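Local coordinates for protein cortical-lytic enzyme (Clostridium perfringens, PDB 5JIP) that hydrolyses cortex peptidoglycan during spore germination, probably as a lysozyme-type muramidase of glycoside hydrolase family 25, at residues Phe28-Leu31 and Ala32-Asp36; Asp132-Arg135 and Asp136-Glu140; Asn254-Asp257 and Asp258-Gly261; Asn263-Asn267 and Asp268-Gly272. All blocks are in the same frame, centred on the assembly; numbering follows the deposited sequence.

Overall arrangement
All four contacts are local and only partly buried. Contacts 1 and 2 lie on helices of the family 25 beta/alpha barrel, on opposite sides of the chain's centre, with their own centres about 32 Å apart. Contact 1 turns apolar and amide groups inward, whereas contact 2 is dominated by charge and faces the second subunit. Contacts 3 and 4 belong to the all-beta part that follows, and both use strand 259-266: Asn254-Gly261 binds magnesium where this strand begins, and Asn263-Gly272 pairs it with strand 269-275. Contact 4 also meets the second subunit, through ring and amide groups rather than salt bridges.

Contact 1 (Phe28-Leu31 and Ala32-Asp36)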
loop_
_atom_site.group_PDB
_atom_site.type_symbol
_atom_site.label_atom_id
_atom_site.label_comp_id
_atom_site.label_asym_id
_atom_site.label_seq_id
_atom_site.Cartn_x
_atom_site.Cartn_y
_atom_site.Cartn_z
ATOM N N PHE A 28 -25.369 -16.165 -19.556
ATOM C CA PHE A 28 -24.444 -15.879 -18.465
ATOM C C PHE A 28 -24.008 -17.142 -17.764
ATOM O O PHE A 28 -22.904 -17.192 -17.219
ATOM C CB PHE A 28 -25.073 -14.903 -17.492
ATOM C CG PHE A 28 -25.163 -13.500 -18.035
ATOM C CD1 PHE A 28 -24.033 -12.682 -18.069
ATOM C CD2 PHE A 28 -26.367 -13.005 -18.536
ATOM C CE1 PHE A 28 -24.109 -11.398 -18.558
ATOM C CE2 PHE A 28 -26.454 -11.727 -19.037
ATOM C CZ PHE A 28 -25.320 -10.903 -19.041
ATOM N N LEU A 29 -24.832 -18.185 -17.787
ATOM C CA LEU A 29 -24.381 -19.427 -17.190
ATOM C C LEU A 29 -23.178 -19.973 -17.952
ATOM O O LEU A 29 -22.256 -20.543 -17.361
ATOM C CB LEU A 29 -25.528 -20.450 -17.143
ATOM C CG LEU A 29 -25.222 -21.712 -16.352
ATOM C CD1 LEU A 29 -24.886 -21.374 -14.912
ATOM C CD2 LEU A 29 -26.408 -22.666 -16.418
ATOM N N THR A 30 -23.171 -19.811 -19.270
ATOM C CA THR A 30 -22.022 -20.239 -20.051
ATOM C C THR A 30 -20.815 -19.342 -19.787
ATOM O O THR A 30 -19.692 -19.832 -19.617
ATOM C CB THR A 30 -22.390 -20.225 -21.525
ATOM O OG1 THR A 30 -23.504 -21.097 -21.726
ATOM C CG2 THR A 30 -21.223 -20.676 -22.414
ATOM N N LEU A 31 -21.031 -18.030 -19.733
ATOM C CA LEU A 31 -19.920 -17.115 -19.493
ATOM C C LEU A 31 -19.297 -17.319 -18.113
ATOM O O LEU A 31 -18.111 -17.051 -17.924
ATOM C CB LEU A 31 -20.415 -15.685 -19.642
ATOM C CG LEU A 31 -20.810 -15.235 -21.062
ATOM C CD1 LEU A 31 -21.319 -13.807 -21.042
ATOM C CD2 LEU A 31 -19.626 -15.379 -22.015
ATOM N N ALA A 32 -20.084 -17.761 -17.136
ATOM C CA ALA A 32 -19.546 -17.988 -15.797
ATOM C C ALA A 32 -18.423 -19.002 -15.820
ATOM O O ALA A 32 -17.553 -18.992 -14.935
ATOM C CB ALA A 32 -20.656 -18.454 -14.852
ATOM N N LYS A 33 -18.425 -19.891 -16.812
ATOM C CA LYS A 33 -17.436 -20.954 -16.911
ATOM C C LYS A 33 -16.190 -20.533 -17.666
ATOM O O LYS A 33 -15.131 -21.155 -17.480
ATOM C CB LYS A 33 -18.012 -22.184 -17.630
ATOM C CG LYS A 33 -19.141 -22.862 -16.908
ATOM C CD LYS A 33 -18.701 -23.430 -15.568
ATOM C CE LYS A 33 -19.657 -23.007 -14.457
ATOM N NZ LYS A 33 -19.299 -21.693 -13.851
ATOM N N ASN A 34 -16.276 -19.500 -18.500
ATOM C CA ASN A 34 -15.145 -19.126 -19.332
ATOM C C ASN A 34 -14.656 -17.697 -19.141
ATOM O O ASN A 34 -13.632 -17.343 -19.731
ATOM C CB ASN A 34 -15.458 -19.396 -20.822
ATOM C CG ASN A 34 -16.623 -18.583 -21.365
ATOM O OD1 ASN A 34 -16.974 -17.505 -20.848
ATOM N ND2 ASN A 34 -17.234 -19.102 -22.431
ATOM N N SER A 35 -15.318 -16.884 -18.325
ATOM C CA SER A 35 -14.949 -15.489 -18.139
ATOM C C SER A 35 -14.613 -15.226 -16.679
ATOM O O SER A 35 -15.362 -15.633 -15.785
ATOM C CB SER A 35 -16.083 -14.567 -18.596
ATOM O OG SER A 35 -16.414 -14.799 -19.950
ATOM N N ASP A 36 -13.495 -14.533 -16.439
ATOM C CA ASP A 36 -13.137 -14.122 -15.081
ATOM C C ASP A 36 -13.930 -12.915 -14.621
ATOM O O ASP A 36 -14.080 -12.693 -13.413
ATOM C CB ASP A 36 -11.653 -13.792 -15.008
ATOM C CG ASP A 36 -10.776 -14.982 -15.324
ATOM O OD1 ASP A 36 -10.773 -15.954 -14.540
ATOM O OD2 ASP A 36 -10.086 -14.946 -16.341
#
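Leu31 and Asn34 meet on the inner side of this one-turn contact, where the methyl CD2 of Leu31 lies 3.6 Å from Asn34 OD1. The tight part is gathered round the carbonyl of Leu31. Two backbone bonds end there, Asn34 N to Leu31 O at 3.1 Å and Ser35 N to Leu31 O at 2.8 Å. The first donor sits well above the carbonyl plane, while the second is nearly in line with the C=O bond. One turn earlier, Ala32 N reaches Phe28 O at 2.9 Å in the usual four-residue helical step. Lys33 N and Asn34 N use the three-residue step and Ser35 N returns to the four-residue one, so the two spacings are mixed over this last turn. Asn34 CG lies between its own backbone N and carbonyl carbon (chi1 62°), which folds the amide back over the turn.

The outer side is looser. Leu29 and Lys33 are exposed, and their nearest approach is that of Lys33 CG to Leu29 O, at 3.9 Å. The lysine chain bends repeatedly beyond it and makes no polar bond to the preceding turn.

In the beta-alpha-beta unit formed by strand 15-19, helix 28-34 and strand 38-44, Phe28 and Leu31 pack on Ile38, and Phe28 also meets Phe59 edge-to-face.

The Asn34 amide is held from both ends: Ser35 OG donates to Asn34 OD1 at 2.9 Å, and Asn34 ND2 donates to Asp211 O. Oxygen and nitrogen are thereby told apart, and the side chain ties the turn to a loop far along the chain in one defined orientation.

Contact 2 (Asp132-Arg135 and Asp136-Glu140)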
loop_
_atom_site.group_PDB
_atom_site.type_symbol
_atom_site.label_atom_id
_atom_site.label_comp_id
_atom_site.label_asym_id
_atom_site.label_seq_id
_atom_site.Cartn_x
_atom_site.Cartn_y
_atom_site.Cartn_z
ATOM N N ASP A 132 -10.969 14.581 -15.990
ATOM C CA ASP A 132 -10.454 14.770 -14.642
ATOM C C ASP A 132 -11.547 15.261 -13.699
ATOM O O ASP A 132 -11.597 14.870 -12.530
ATOM C CB ASP A 132 -9.293 15.767 -14.729
ATOM C CG ASP A 132 -8.317 15.664 -13.573
ATOM O OD1 ASP A 132 -8.256 14.619 -12.894
ATOM O OD2 ASP A 132 -7.595 16.657 -13.363
ATOM N N ARG A 133 -12.437 16.133 -14.188
ATOM C CA ARG A 133 -13.530 16.602 -13.354
ATOM C C ARG A 133 -14.511 15.479 -13.070
ATOM O O ARG A 133 -15.011 15.347 -11.944
ATOM C CB ARG A 133 -14.245 17.773 -14.046
ATOM C CG ARG A 133 -15.546 18.206 -13.362
ATOM C CD ARG A 133 -15.315 18.774 -11.959
ATOM N NE ARG A 133 -14.408 19.920 -12.001
ATOM C CZ ARG A 133 -14.795 21.188 -12.137
ATOM N NH1 ARG A 133 -13.885 22.159 -12.165
ATOM N NH2 ARG A 133 -16.085 21.498 -12.241
ATOM N N PHE A 134 -14.817 14.687 -14.093
ATOM C CA PHE A 134 -15.670 13.513 -13.912
ATOM C C PHE A 134 -15.060 12.585 -12.868
ATOM O O PHE A 134 -15.724 12.185 -11.905
ATOM C CB PHE A 134 -15.846 12.800 -15.250
ATOM C CG PHE A 134 -16.858 11.660 -15.217
ATOM C CD1 PHE A 134 -16.568 10.454 -14.586
ATOM C CD2 PHE A 134 -18.089 11.801 -15.828
ATOM C CE1 PHE A 134 -17.506 9.404 -14.556
ATOM C CE2 PHE A 134 -19.033 10.743 -15.815
ATOM C CZ PHE A 134 -18.733 9.556 -15.174
ATOM N N ARG A 135 -13.767 12.305 -13.002
ATOM C CA ARG A 135 -13.071 11.478 -12.016
ATOM C C ARG A 135 -13.172 12.058 -10.600
ATOM O O ARG A 135 -13.440 11.328 -9.631
ATOM C CB ARG A 135 -11.615 11.314 -12.446
ATOM C CG ARG A 135 -10.738 10.531 -11.481
ATOM C CD ARG A 135 -9.895 11.439 -10.637
ATOM N NE ARG A 135 -8.873 12.100 -11.457
ATOM C CZ ARG A 135 -7.637 11.656 -11.668
ATOM N NH1 ARG A 135 -7.213 10.551 -11.086
ATOM N NH2 ARG A 135 -6.803 12.344 -12.449
ATOM N N ASP A 136 -12.937 13.366 -10.446
ATOM C CA ASP A 136 -12.983 13.964 -9.111
ATOM C C ASP A 136 -14.366 13.822 -8.484
ATOM O O ASP A 136 -14.501 13.474 -7.302
ATOM C CB ASP A 136 -12.579 15.450 -9.167
ATOM C CG ASP A 136 -11.092 15.658 -9.395
ATOM O OD1 ASP A 136 -10.305 14.697 -9.245
ATOM O OD2 ASP A 136 -10.705 16.799 -9.720
ATOM N N ARG A 137 -15.410 14.130 -9.241
ATOM C CA ARG A 137 -16.763 13.980 -8.725
ATOM C C ARG A 137 -17.060 12.531 -8.392
ATOM O O ARG A 137 -17.590 12.220 -7.317
ATOM C CB ARG A 137 -17.771 14.500 -9.745
ATOM C CG ARG A 137 -19.227 14.441 -9.295
ATOM C CD ARG A 137 -19.454 15.352 -8.116
ATOM N NE ARG A 137 -20.876 15.596 -7.925
ATOM C CZ ARG A 137 -21.372 16.619 -7.241
ATOM N NH1 ARG A 137 -20.552 17.500 -6.660
ATOM N NH2 ARG A 137 -22.690 16.745 -7.136
ATOM N N PHE A 138 -16.744 11.625 -9.321
ATOM C CA PHE A 138 -17.099 10.220 -9.129
ATOM C C PHE A 138 -16.459 9.649 -7.866
ATOM O O PHE A 138 -17.138 9.043 -7.025
ATOM C CB PHE A 138 -16.686 9.385 -10.328
ATOM C CG PHE A 138 -17.188 7.984 -10.228
ATOM C CD1 PHE A 138 -18.452 7.669 -10.678
ATOM C CD2 PHE A 138 -16.438 7.002 -9.572
ATOM C CE1 PHE A 138 -18.946 6.391 -10.540
ATOM C CE2 PHE A 138 -16.933 5.712 -9.431
ATOM C CZ PHE A 138 -18.169 5.404 -9.910
ATOM N N GLU A 139 -15.155 9.862 -7.709
ATOM C CA GLU A 139 -14.425 9.282 -6.586
ATOM C C GLU A 139 -14.785 9.954 -5.268
ATOM O O GLU A 139 -14.879 9.295 -4.232
ATOM C CB GLU A 139 -12.924 9.359 -6.867
ATOM C CG GLU A 139 -12.551 8.532 -8.092
ATOM C CD GLU A 139 -11.058 8.280 -8.244
ATOM O OE1 GLU A 139 -10.243 9.056 -7.689
ATOM O OE2 GLU A 139 -10.684 7.299 -8.942
ATOM N N GLU A 140 -14.999 11.267 -5.291
ATOM C CA GLU A 140 -15.409 11.977 -4.087
ATOM C C GLU A 140 -16.732 11.423 -3.564
ATOM O O GLU A 140 -16.904 11.197 -2.363
ATOM C CB GLU A 140 -15.490 13.467 -4.429
ATOM C CG GLU A 140 -16.007 14.350 -3.369
ATOM C CD GLU A 140 -17.046 15.288 -3.920
ATOM O OE1 GLU A 140 -16.795 15.955 -4.967
ATOM O OE2 GLU A 140 -18.129 15.318 -3.323
HETATM O O HOH W 1 -7.807 9.058 -8.676
#
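Arg135 and Asp136 pair by charge alone: Arg135 NE is 3.7 Å from Asp136 OD1, a long salt bridge in which the oxygen lies well out of the guanidinium plane. The directed bonds of the arginine go to Asp132, one turn back. Side-on, NE at 3.0 Å and NH2 at 2.7 Å both grip Asp132 OD1, which lies close to the guanidinium plane. Arg135 CG is anti to the backbone N (chi1 177°), and bends at chi2 and chi3 then swing the head back toward Asp132. The third nitrogen, Arg135 NH1, donates to a water O at 2.9 Å and also forms a salt bridge with Asp172 OD1. That water donates in turn to Glu139 OE1 at 2.6 Å.

The two aspartates bring like charges together, with Asp132 OD1 and Asp136 OD1 4.2 Å apart. Lys280 of the second subunit forms salt bridges to both oxygens, which would offset this repulsion.

Beneath the charges, straight four-residue backbone bonds such as Arg137 N to Arg133 O, 3.0 Å with 174° at the hydrogen, fix the spacing. On the buried side Phe134 CE1 touches Phe138 CB at 4.3 Å.

Helix 124-142 crosses over from strand 111-113 to the parallel strand 147-151. Glu139 OE2 bonds Leu146 N just before the latter strand, while Phe138 packs on Ile93 and Leu96 of helix 83-100, which Arg137 also joins by a salt bridge to Asp90.

Contact 3 (Asn254-Asp257 and Asp258-Gly261); sequences NKED and DLNG. With MG (magnesium ion), chain E.
Glu256 and Leu259 close a type I beta turn at the start of strand 259-266, in a domain whose two antiparallel sheets have a strand order consistent with a fibronectin type III-like fold. The closing bond runs from Leu259 N to Glu256 O at 3.1 Å, with the donor above the carbonyl plane. A water donates to both Asp257 O and Leu259 O and so bridges the turn a second time.

Apolar contact is modest. Leu259 CD1 and CD2 straddle Asn254 CB, each 3.8 Å from it.

Among polar side chains, Asn254 ND2 donates to the syn lone pair of Glu256 OE1 at 2.9 Å, and Glu256 OE2 accepts from Ser233 N. The bend of Glu256 at chi2 (86°) brings its carboxylate over to Asn254.

Asp258 contributes one ligand to the magnesium site, its OD2 lying 2.0 Å from the ion. Asp304 OD2, the carbonyls of Asp227 and Met230, and two waters on opposite sides of the ion complete six ligands. Asp258 OD1 stays off the metal, against Glu256 CB at 3.3 Å, and accepts a hydrogen bond from one metal-bound water at 2.6 Å.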
loop_
_atom_site.group_PDB
_atom_site.type_symbol
_atom_site.label_atom_id
_atom_site.label_comp_id
_atom_site.label_asym_id
_atom_site.label_seq_id
_atom_site.Cartn_x
_atom_site.Cartn_y
_atom_site.Cartn_z
ATOM N N ASN A 254 -6.482 -10.901 5.395
ATOM C CA ASN A 254 -7.125 -10.911 4.086
ATOM C C ASN A 254 -6.220 -11.617 3.091
ATOM O O ASN A 254 -5.011 -11.685 3.268
ATOM C CB ASN A 254 -7.420 -9.496 3.589
ATOM C CG ASN A 254 -8.797 -9.014 3.953
ATOM O OD1 ASN A 254 -9.206 -9.011 5.121
ATOM N ND2 ASN A 254 -9.538 -8.571 2.930
ATOM N N LYS A 255 -6.818 -12.151 2.025
ATOM C CA LYS A 255 -6.088 -13.025 1.113
ATOM C C LYS A 255 -5.861 -12.428 -0.271
ATOM O O LYS A 255 -5.240 -13.090 -1.109
ATOM C CB LYS A 255 -6.819 -14.370 0.957
ATOM C CG LYS A 255 -7.300 -15.015 2.226
ATOM C CD LYS A 255 -6.197 -15.490 3.138
ATOM C CE LYS A 255 -6.830 -16.002 4.438
ATOM N NZ LYS A 255 -5.970 -15.811 5.643
ATOM N N GLU A 256 -6.315 -11.204 -0.536
ATOM C CA GLU A 256 -6.230 -10.677 -1.895
ATOM C C GLU A 256 -4.793 -10.504 -2.346
ATOM O O GLU A 256 -3.919 -10.059 -1.584
ATOM C CB GLU A 256 -6.963 -9.344 -2.007
ATOM C CG GLU A 256 -8.453 -9.453 -1.941
ATOM C CD GLU A 256 -8.989 -9.439 -0.523
ATOM O OE1 GLU A 256 -8.225 -9.157 0.430
ATOM O OE2 GLU A 256 -10.190 -9.689 -0.366
ATOM N N ASP A 257 -4.560 -10.816 -3.624
ATOM C CA ASP A 257 -3.233 -10.674 -4.198
ATOM C C ASP A 257 -2.778 -9.234 -4.197
ATOM O O ASP A 257 -1.576 -8.970 -4.150
ATOM C CB ASP A 257 -3.218 -11.229 -5.629
ATOM C CG ASP A 257 -3.622 -12.683 -5.677
ATOM O OD1 ASP A 257 -2.998 -13.464 -4.933
ATOM O OD2 ASP A 257 -4.584 -13.040 -6.407
ATOM N N ASP A 258 -3.710 -8.289 -4.244
ATOM C CA ASP A 258 -3.370 -6.880 -4.284
ATOM C C ASP A 258 -3.601 -6.200 -2.942
ATOM O O ASP A 258 -3.721 -4.973 -2.898
ATOM C CB ASP A 258 -4.178 -6.164 -5.379
ATOM C CG ASP A 258 -5.673 -6.187 -5.107
ATOM O OD1 ASP A 258 -6.137 -7.050 -4.303
ATOM O OD2 ASP A 258 -6.412 -5.377 -5.717
ATOM N N LEU A 259 -3.708 -6.978 -1.858
ATOM C CA LEU A 259 -3.889 -6.405 -0.538
ATOM C C LEU A 259 -2.737 -5.459 -0.211
ATOM O O LEU A 259 -1.566 -5.745 -0.482
ATOM C CB LEU A 259 -3.962 -7.511 0.499
ATOM C CG LEU A 259 -4.197 -7.066 1.930
ATOM C CD1 LEU A 259 -5.582 -6.510 2.105
ATOM C CD2 LEU A 259 -3.938 -8.247 2.823
ATOM N N ASN A 260 -3.074 -4.318 0.365
ATOM C CA ASN A 260 -2.067 -3.355 0.720
ATOM C C ASN A 260 -2.101 -2.898 2.166
ATOM O O ASN A 260 -1.107 -2.327 2.612
ATOM C CB ASN A 260 -2.161 -2.134 -0.189
ATOM C CG ASN A 260 -0.803 -1.649 -0.595
ATOM O OD1 ASN A 260 0.188 -2.342 -0.373
ATOM N ND2 ASN A 260 -0.738 -0.449 -1.179
ATOM N N GLY A 261 -3.172 -3.143 2.914
ATOM C CA GLY A 261 -3.174 -2.816 4.326
ATOM C C GLY A 261 -4.582 -2.727 4.881
ATOM O O GLY A 261 -5.552 -3.108 4.235
HETATM MG MG MG E . -8.400 -4.947 -5.600
HETATM O O HOH W 2 -0.149 -7.603 -2.017
HETATM O O HOH W 3 -8.615 -6.272 -3.945
HETATM O O HOH W 4 -8.273 -3.535 -7.154
#

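Contact 4 (Asn263-Asn267 and Asp268-Gly272)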
loop_
_atom_site.group_PDB
_atom_site.type_symbol
_atom_site.label_atom_id
_atom_site.label_comp_id
_atom_site.label_asym_id
_atom_site.label_seq_id
_atom_site.Cartn_x
_atom_site.Cartn_y
_atom_site.Cartn_z
ATOM N N ASN A 263 -7.055 -0.175 7.762
ATOM C CA ASN A 263 -7.312 0.903 8.705
ATOM C C ASN A 263 -8.228 0.382 9.807
ATOM O O ASN A 263 -9.234 -0.282 9.532
ATOM C CB ASN A 263 -7.981 2.102 8.033
ATOM C CG ASN A 263 -7.068 2.807 7.050
ATOM O OD1 ASN A 263 -5.857 2.944 7.278
ATOM N ND2 ASN A 263 -7.630 3.208 5.915
ATOM N N VAL A 264 -7.896 0.741 11.045
ATOM C CA VAL A 264 -8.648 0.344 12.237
ATOM C C VAL A 264 -9.200 1.586 12.914
ATOM O O VAL A 264 -8.541 2.638 12.957
ATOM C CB VAL A 264 -7.765 -0.459 13.210
ATOM C CG1 VAL A 264 -8.519 -0.777 14.497
ATOM C CG2 VAL A 264 -7.290 -1.740 12.522
ATOM N N PHE A 265 -10.404 1.450 13.461
ATOM C CA PHE A 265 -11.128 2.571 14.048
ATOM C C PHE A 265 -11.694 2.196 15.410
ATOM O O PHE A 265 -12.126 1.055 15.619
ATOM C CB PHE A 265 -12.264 2.999 13.150
ATOM C CG PHE A 265 -11.824 3.404 11.757
ATOM C CD1 PHE A 265 -11.661 2.450 10.755
ATOM C CD2 PHE A 265 -11.580 4.740 11.460
ATOM C CE1 PHE A 265 -11.257 2.829 9.471
ATOM C CE2 PHE A 265 -11.159 5.133 10.183
ATOM C CZ PHE A 265 -11.010 4.183 9.187
ATOM N N VAL A 266 -11.706 3.180 16.314
ATOM C CA VAL A 266 -12.335 3.065 17.631
ATOM C C VAL A 266 -13.471 4.080 17.682
ATOM O O VAL A 266 -13.229 5.293 17.577
ATOM C CB VAL A 266 -11.335 3.303 18.774
ATOM C CG1 VAL A 266 -12.081 3.287 20.123
ATOM C CG2 VAL A 266 -10.207 2.280 18.759
ATOM N N ASN A 267 -14.703 3.587 17.835
ATOM C CA ASN A 267 -15.882 4.434 17.746
ATOM C C ASN A 267 -15.745 5.368 16.544
ATOM O O ASN A 267 -15.973 6.575 16.662
ATOM C CB ASN A 267 -16.078 5.235 19.037
ATOM C CG ASN A 267 -16.352 4.359 20.255
ATOM O OD1 ASN A 267 -16.918 3.268 20.142
ATOM N ND2 ASN A 267 -15.962 4.840 21.416
ATOM N N ASP A 268 -15.320 4.831 15.399
ATOM C CA ASP A 268 -15.234 5.544 14.123
ATOM C C ASP A 268 -14.107 6.562 14.080
ATOM O O ASP A 268 -13.953 7.261 13.059
ATOM C CB ASP A 268 -16.553 6.253 13.762
ATOM C CG ASP A 268 -17.719 5.276 13.610
ATOM O OD1 ASP A 268 -17.504 4.144 13.133
ATOM O OD2 ASP A 268 -18.858 5.630 13.981
ATOM N N ASN A 269 -13.326 6.693 15.138
ATOM C CA ASN A 269 -12.144 7.522 15.102
ATOM C C ASN A 269 -10.981 6.668 14.643
ATOM O O ASN A 269 -10.843 5.513 15.052
ATOM C CB ASN A 269 -11.844 8.126 16.472
ATOM C CG ASN A 269 -12.982 8.984 16.981
ATOM O OD1 ASN A 269 -13.650 8.643 17.959
ATOM N ND2 ASN A 269 -13.221 10.089 16.301
ATOM N N TYR A 270 -10.154 7.244 13.789
ATOM C CA TYR A 270 -9.015 6.517 13.247
ATOM C C TYR A 270 -8.054 6.120 14.350
ATOM O O TYR A 270 -7.678 6.934 15.198
ATOM C CB TYR A 270 -8.313 7.392 12.211
ATOM C CG TYR A 270 -6.970 6.927 11.723
ATOM C CD1 TYR A 270 -6.870 5.985 10.703
ATOM C CD2 TYR A 270 -5.797 7.471 12.227
ATOM C CE1 TYR A 270 -5.637 5.590 10.226
ATOM C CE2 TYR A 270 -4.557 7.072 11.753
ATOM C CZ TYR A 270 -4.492 6.136 10.749
ATOM O OH TYR A 270 -3.269 5.723 10.274
ATOM N N ALA A 271 -7.623 4.863 14.310
ATOM C CA ALA A 271 -6.671 4.362 15.276
ATOM C C ALA A 271 -5.338 3.958 14.666
ATOM O O ALA A 271 -4.349 3.902 15.396
ATOM C CB ALA A 271 -7.264 3.162 16.031
ATOM N N GLY A 272 -5.271 3.682 13.371
ATOM C CA GLY A 272 -3.994 3.353 12.770
ATOM C C GLY A 272 -4.158 2.695 11.420
ATOM O O GLY A 272 -5.241 2.227 11.045
HETATM O O HOH W 5 -15.042 1.941 15.182
#
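Val266 and Asn269 bond to each other twice through the backbone, each N to the other's O at 2.8 Å, and close a two-residue beta hairpin with a type I' turn whose corners are Asn267 and Asp268.

Val264 and Val266 project to one face, and the Ala271 methyl packs with both, 4.1 Å from Val266 CG2. Ile283 of strand 280-284 meets all three, so this face lies against the other sheet of the domain. A classic beta bulge, where the pairing slips by one residue, sets Ala271 opposite Val264: Ala271 N donates to Val264 O at 2.8 Å, and Gly272 N adds a weak bond to the same oxygen. Regular pairing resumes where Val264 N donates to Gly272 O at 3.0 Å.

Phe265 and Tyr270 project to the other face. With its CG anti to the carbonyl carbon (chi1 -58°), the phenylalanine lays CD2 and CE2 along the tyrosine backbone, CD2 being 3.6 Å from Tyr270 CA. The Tyr270 ring, its CG anti to the backbone N (chi1 169°), runs along its own strand, and Gly272 N sits over the centre of one ring face. The Tyr270 rings of the two subunits meet nearly parallel.

At the corners Asn267 OD1 accepts from Lys297 N, while Asp268 OD1 forms a salt bridge with Lys297 NZ. A water accepts from Asp268 N and donates weakly to Phe265 O.

Asn263 OD1, which bonds Thr273 OG1 as Tyr270 OH does, lies at the edge of the Tyr270 ring, 4.0 Å from CE1.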